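Local coordinates for malonyl CoA-acyl carrier protein transacylase (Burkholderia pseudomallei, PDB 3G87) that probably transfers the malonyl group from malonyl-CoA to holo-acyl carrier protein, as malonyltransferases of fatty acid and polyketide synthesis do, at residues L100-F105 / I221-N226; V114-E119 / Q205-H210. All coordinates share one frame; numbering follows the deposited sequence.

Contact 1 (L100-F105 / I221-N226)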
# COMPACT_ATOMS: atom_id res chain seq x y z
N LEU A 100 -9.23 6.95 5.05
CA LEU A 100 -10.32 7.73 4.47
C LEU A 100 -11.70 7.10 4.79
O LEU A 100 -12.59 7.77 5.31
CB LEU A 100 -10.15 7.87 2.96
CG LEU A 100 -11.31 8.57 2.26
CD1 LEU A 100 -11.50 10.01 2.73
CD2 LEU A 100 -11.11 8.52 0.69
N ALA A 101 -11.84 5.80 4.49
CA ALA A 101 -13.07 5.07 4.77
C ALA A 101 -13.35 4.94 6.24
O ALA A 101 -14.47 4.69 6.57
CB ALA A 101 -13.05 3.69 4.12
N ALA A 102 -12.37 5.14 7.12
CA ALA A 102 -12.64 5.15 8.57
C ALA A 102 -13.03 6.55 9.07
O ALA A 102 -13.34 6.72 10.25
CB ALA A 102 -11.41 4.65 9.36
N GLY A 103 -13.03 7.53 8.18
CA GLY A 103 -13.50 8.84 8.56
C GLY A 103 -12.42 9.67 9.21
O GLY A 103 -12.74 10.71 9.80
N CYS A 104 -11.16 9.27 9.06
CA CYS A 104 -10.04 9.96 9.73
C CYS A 104 -9.74 11.32 9.10
O CYS A 104 -9.22 12.18 9.79
CB CYS A 104 -8.74 9.12 9.74
SG CYS A 104 -8.87 7.59 10.73
N PHE A 105 -10.05 11.49 7.80
CA PHE A 105 -9.91 12.77 7.09
C PHE A 105 -10.88 12.76 5.95
O PHE A 105 -11.47 11.73 5.62
CB PHE A 105 -8.45 13.09 6.60
CG PHE A 105 -7.66 11.89 6.12
CD1 PHE A 105 -8.00 11.24 4.94
CD2 PHE A 105 -6.59 11.40 6.88
CE1 PHE A 105 -7.30 10.09 4.51
CE2 PHE A 105 -5.87 10.25 6.49
CZ PHE A 105 -6.21 9.61 5.26
N ILE A 221 -14.07 2.92 12.07
CA ILE A 221 -14.09 1.50 11.69
C ILE A 221 -12.59 1.10 11.82
O ILE A 221 -11.72 1.90 11.44
CB ILE A 221 -14.61 1.27 10.20
CG1 ILE A 221 -16.03 1.79 10.01
CG2 ILE A 221 -14.58 -0.20 9.80
CD1 ILE A 221 -16.57 1.74 8.55
N PRO A 222 -12.30 -0.07 12.45
CA PRO A 222 -10.89 -0.45 12.74
C PRO A 222 -10.04 -0.46 11.47
O PRO A 222 -10.46 -1.01 10.44
CB PRO A 222 -11.00 -1.86 13.28
CG PRO A 222 -12.43 -1.94 13.88
CD PRO A 222 -13.29 -0.93 13.15
N VAL A 223 -8.86 0.15 11.52
CA VAL A 223 -7.97 0.15 10.35
C VAL A 223 -6.72 -0.58 10.79
O VAL A 223 -6.13 -0.20 11.81
CB VAL A 223 -7.65 1.60 9.90
CG1 VAL A 223 -6.60 1.59 8.81
CG2 VAL A 223 -8.91 2.31 9.39
N ILE A 224 -6.34 -1.64 10.08
CA ILE A 224 -5.15 -2.43 10.49
C ILE A 224 -3.91 -1.78 9.94
O ILE A 224 -3.78 -1.60 8.73
CB ILE A 224 -5.15 -3.91 10.06
CG1 ILE A 224 -6.51 -4.59 10.36
CG2 ILE A 224 -4.08 -4.60 10.85
CD1 ILE A 224 -6.92 -4.50 11.79
N SER A 225 -3.03 -1.38 10.83
CA SER A 225 -1.92 -0.59 10.45
C SER A 225 -0.82 -1.46 9.86
O SER A 225 -0.50 -2.51 10.41
CB SER A 225 -1.43 0.18 11.68
OG SER A 225 -0.02 0.35 11.67
N ASN A 226 -0.20 -1.01 8.80
CA ASN A 226 0.89 -1.68 8.13
C ASN A 226 2.10 -1.88 9.01
O ASN A 226 2.81 -2.81 8.85
CB ASN A 226 1.35 -0.92 6.89
CG ASN A 226 0.50 -1.13 5.65
OD1 ASN A 226 0.70 -0.44 4.71
ND2 ASN A 226 -0.39 -2.05 5.65
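The 2.9 Å hydrogen bond from Gly103 N to Leu100 O turns back the helix end on which Ala102 meets Ile221 and Val223. It belongs to a Schellman motif that stops the helix, and Gly103 takes a positive phi of 85° there. Ala102, just ahead of this turn, points its methyl toward the other segment. Ala102 CB sits 3.4 Å from Val223 CG2, tighter than an ordinary methyl contact. The same CB lies 3.5 Å from Ile221 O, so one methyl touches both a branch tip and a backbone oxygen. Val223 reaches it with one branch. Its CG1 is anti to the backbone N (chi1 173°), and this places CG2 beside the N, facing Ala102. Ile221 makes a separate contact further along. Its CG1 stands beside the backbone N, and the chain then runs straight through chi2 (174°) to CD1. Ile221 CD1 comes within 4.1 Å of Ala101 O. The backbones of Ala102 and Cys104 bond to Ala220 and Ala217, residues ahead of 221-226. Backbone bonds of Pro222 and Ile224 to Leu88 join the short strand 223-224 to strand 87-90; within this chain it is an outermost strand of the parallel sheet. At the far end of this segment Asn226 OD1 takes the N-H of Ser92, and ND2 gives to Gly90 O. Those two residues fit a nucleophile elbow. The contact is small, 146 Å² in all, and made of methyl packing against carbon and carbonyl oxygen. No hydrogen bond joins the two segments; the nearby backbone bonds of Ala102 and Cys104 supply the polar ties beside the methyl packing.

Contact 2 (V114-E119 / Q205-H210)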
# COMPACT_ATOMS: atom_id res chain seq x y z
N VAL A 114 -1.18 12.53 0.46
CA VAL A 114 -0.63 11.63 -0.53
C VAL A 114 0.36 12.29 -1.49
O VAL A 114 1.39 11.78 -1.74
CB VAL A 114 -1.72 10.85 -1.27
CG1 VAL A 114 -1.22 10.26 -2.47
CG2 VAL A 114 -2.32 9.81 -0.43
N ALA A 115 0.00 13.46 -1.98
CA ALA A 115 0.86 14.28 -2.78
C ALA A 115 2.16 14.65 -2.07
O ALA A 115 3.15 14.60 -2.66
CB ALA A 115 0.15 15.45 -3.28
N ARG A 116 2.14 14.98 -0.81
CA ARG A 116 3.37 15.23 -0.09
C ARG A 116 4.17 13.96 0.10
O ARG A 116 5.33 13.96 -0.10
CB ARG A 116 3.13 15.96 1.23
CG ARG A 116 4.35 16.31 2.04
CD ARG A 116 4.76 17.71 1.96
NE ARG A 116 4.73 18.20 0.60
CZ ARG A 116 5.76 18.38 -0.22
NH1 ARG A 116 5.55 18.82 -1.42
NH2 ARG A 116 6.98 18.19 0.12
N ARG A 117 3.52 12.87 0.46
CA ARG A 117 4.16 11.59 0.59
C ARG A 117 4.84 11.14 -0.70
O ARG A 117 5.93 10.71 -0.70
CB ARG A 117 3.17 10.54 1.08
CG ARG A 117 3.74 9.17 1.23
CD ARG A 117 2.68 8.18 1.44
NE ARG A 117 3.09 6.96 2.09
CZ ARG A 117 3.13 5.79 1.50
NH1 ARG A 117 2.87 5.70 0.23
NH2 ARG A 117 3.46 4.74 2.16
N ALA A 118 4.14 11.31 -1.79
CA ALA A 118 4.56 10.86 -3.08
C ALA A 118 5.68 11.71 -3.60
O ALA A 118 6.61 11.19 -4.13
CB ALA A 118 3.40 10.82 -4.04
N GLU A 119 5.60 13.00 -3.41
CA GLU A 119 6.71 13.91 -3.74
C GLU A 119 7.98 13.57 -2.98
O GLU A 119 9.03 13.42 -3.61
CB GLU A 119 6.33 15.37 -3.51
CG GLU A 119 7.49 16.33 -3.66
CD GLU A 119 8.19 16.27 -5.02
OE1 GLU A 119 7.51 16.00 -6.03
OE2 GLU A 119 9.42 16.51 -5.11
N GLN A 205 10.47 11.79 8.18
CA GLN A 205 10.51 12.93 9.04
C GLN A 205 9.91 14.14 8.38
O GLN A 205 9.18 14.85 9.01
CB GLN A 205 11.91 13.24 9.56
CG GLN A 205 12.51 12.19 10.46
CD GLN A 205 11.51 11.46 11.35
OE1 GLN A 205 10.89 12.04 12.21
NE2 GLN A 205 11.38 10.18 11.15
N ALA A 206 10.20 14.33 7.11
CA ALA A 206 9.61 15.46 6.38
C ALA A 206 8.09 15.27 6.39
O ALA A 206 7.35 16.26 6.55
CB ALA A 206 10.16 15.56 4.95
N PHE A 207 7.64 14.01 6.25
CA PHE A 207 6.20 13.73 6.11
C PHE A 207 5.52 13.91 7.45
O PHE A 207 4.42 14.44 7.52
CB PHE A 207 5.93 12.32 5.60
CG PHE A 207 4.46 12.01 5.45
CD1 PHE A 207 3.71 12.61 4.41
CD2 PHE A 207 3.82 11.16 6.34
CE1 PHE A 207 2.36 12.37 4.27
CE2 PHE A 207 2.42 10.90 6.20
CZ PHE A 207 1.70 11.53 5.17
N ALA A 208 6.17 13.47 8.53
CA ALA A 208 5.64 13.64 9.87
C ALA A 208 5.45 15.14 10.17
O ALA A 208 4.55 15.53 10.90
CB ALA A 208 6.59 13.01 10.92
N ALA A 209 6.30 15.97 9.61
CA ALA A 209 6.26 17.37 9.89
C ALA A 209 5.09 17.98 9.19
O ALA A 209 4.48 18.84 9.73
CB ALA A 209 7.52 18.02 9.51
N HIS A 210 4.80 17.51 7.99
CA HIS A 210 3.71 17.98 7.19
C HIS A 210 2.40 17.61 7.87
O HIS A 210 1.48 18.37 7.87
CB HIS A 210 3.87 17.43 5.79
CG HIS A 210 2.70 17.61 4.88
ND1 HIS A 210 2.35 18.82 4.35
CD2 HIS A 210 1.86 16.72 4.36
CE1 HIS A 210 1.32 18.67 3.56
NE2 HIS A 210 1.00 17.41 3.55
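Arg116 lies over one face of the His210 ring. Arg116 CB already touches the imidazole, 3.5 Å from His210 NE2. CG is anti to the backbone N, which carries the chain out toward the facing helix. Arg116 CG comes closest, 3.4 Å from His210 CD2. From the ring centroid it is 3.6 Å away and 20° off the normal, a CH-pi contact over the face. The same CG also stands at the edge of the Phe207 ring, 4.4 Å from Phe207 CD1. Next, Arg116 CD passes 3.6 Å from His210 ND1, over the same face and toward the ND1 side of the ring, while CB lies toward NE2 and CD2. Arg116 NE lies 4.5 Å from His210 ND1, too far for a polar bond. Bends at chi2 and chi3 turn the guanidinium away from a flat stack, with its plane 70° from that of the ring. The aliphatic part of the arginine does the holding. A protonated histidine would probably be disfavoured slightly by the nearby charge. The His210 ring also meets the ring of Phe214 edge-to-face. Deeper in, Arg117 CB packs 3.8 Å from Phe207 CE1, and Phe96 and Ile245 also touch the phenyl ring. The extended Arg117 chain leaves this packing and leads away to Ser92, where NH2 bonds to OG; His196 lies against it too. Segments 114-119 and 205-210 run nearly antiparallel (163°), their axes 9.8 Å apart at closest approach. In malonyltransferases of this fold an arginine on such a helix binds the malonyl carboxylate, next to a nucleophilic serine and a histidine. The placing of Arg117, Ser92 and His196 is consistent with that active site.

Overall arrangement
Both contacts lie near the probable active site around Ser92. Their centres are 18 Å apart and their nearest atoms about 6 Å apart, so they do not touch. Helix 94-101 runs from the elbow region around Ser92 to contact 1, and helix 107-123 follows it into contact 2. The second partners also follow each other: helix 201-211 is succeeded in the chain by strand 223-224. Ser92 ties the two together, since Asn226 of contact 1 bonds to its backbone N while Arg117 of contact 2 bonds to its hydroxyl. Phe96 of helix 94-101 packs on contact 2, and Ala98 and Leu99 of that helix touch Val223 of contact 1.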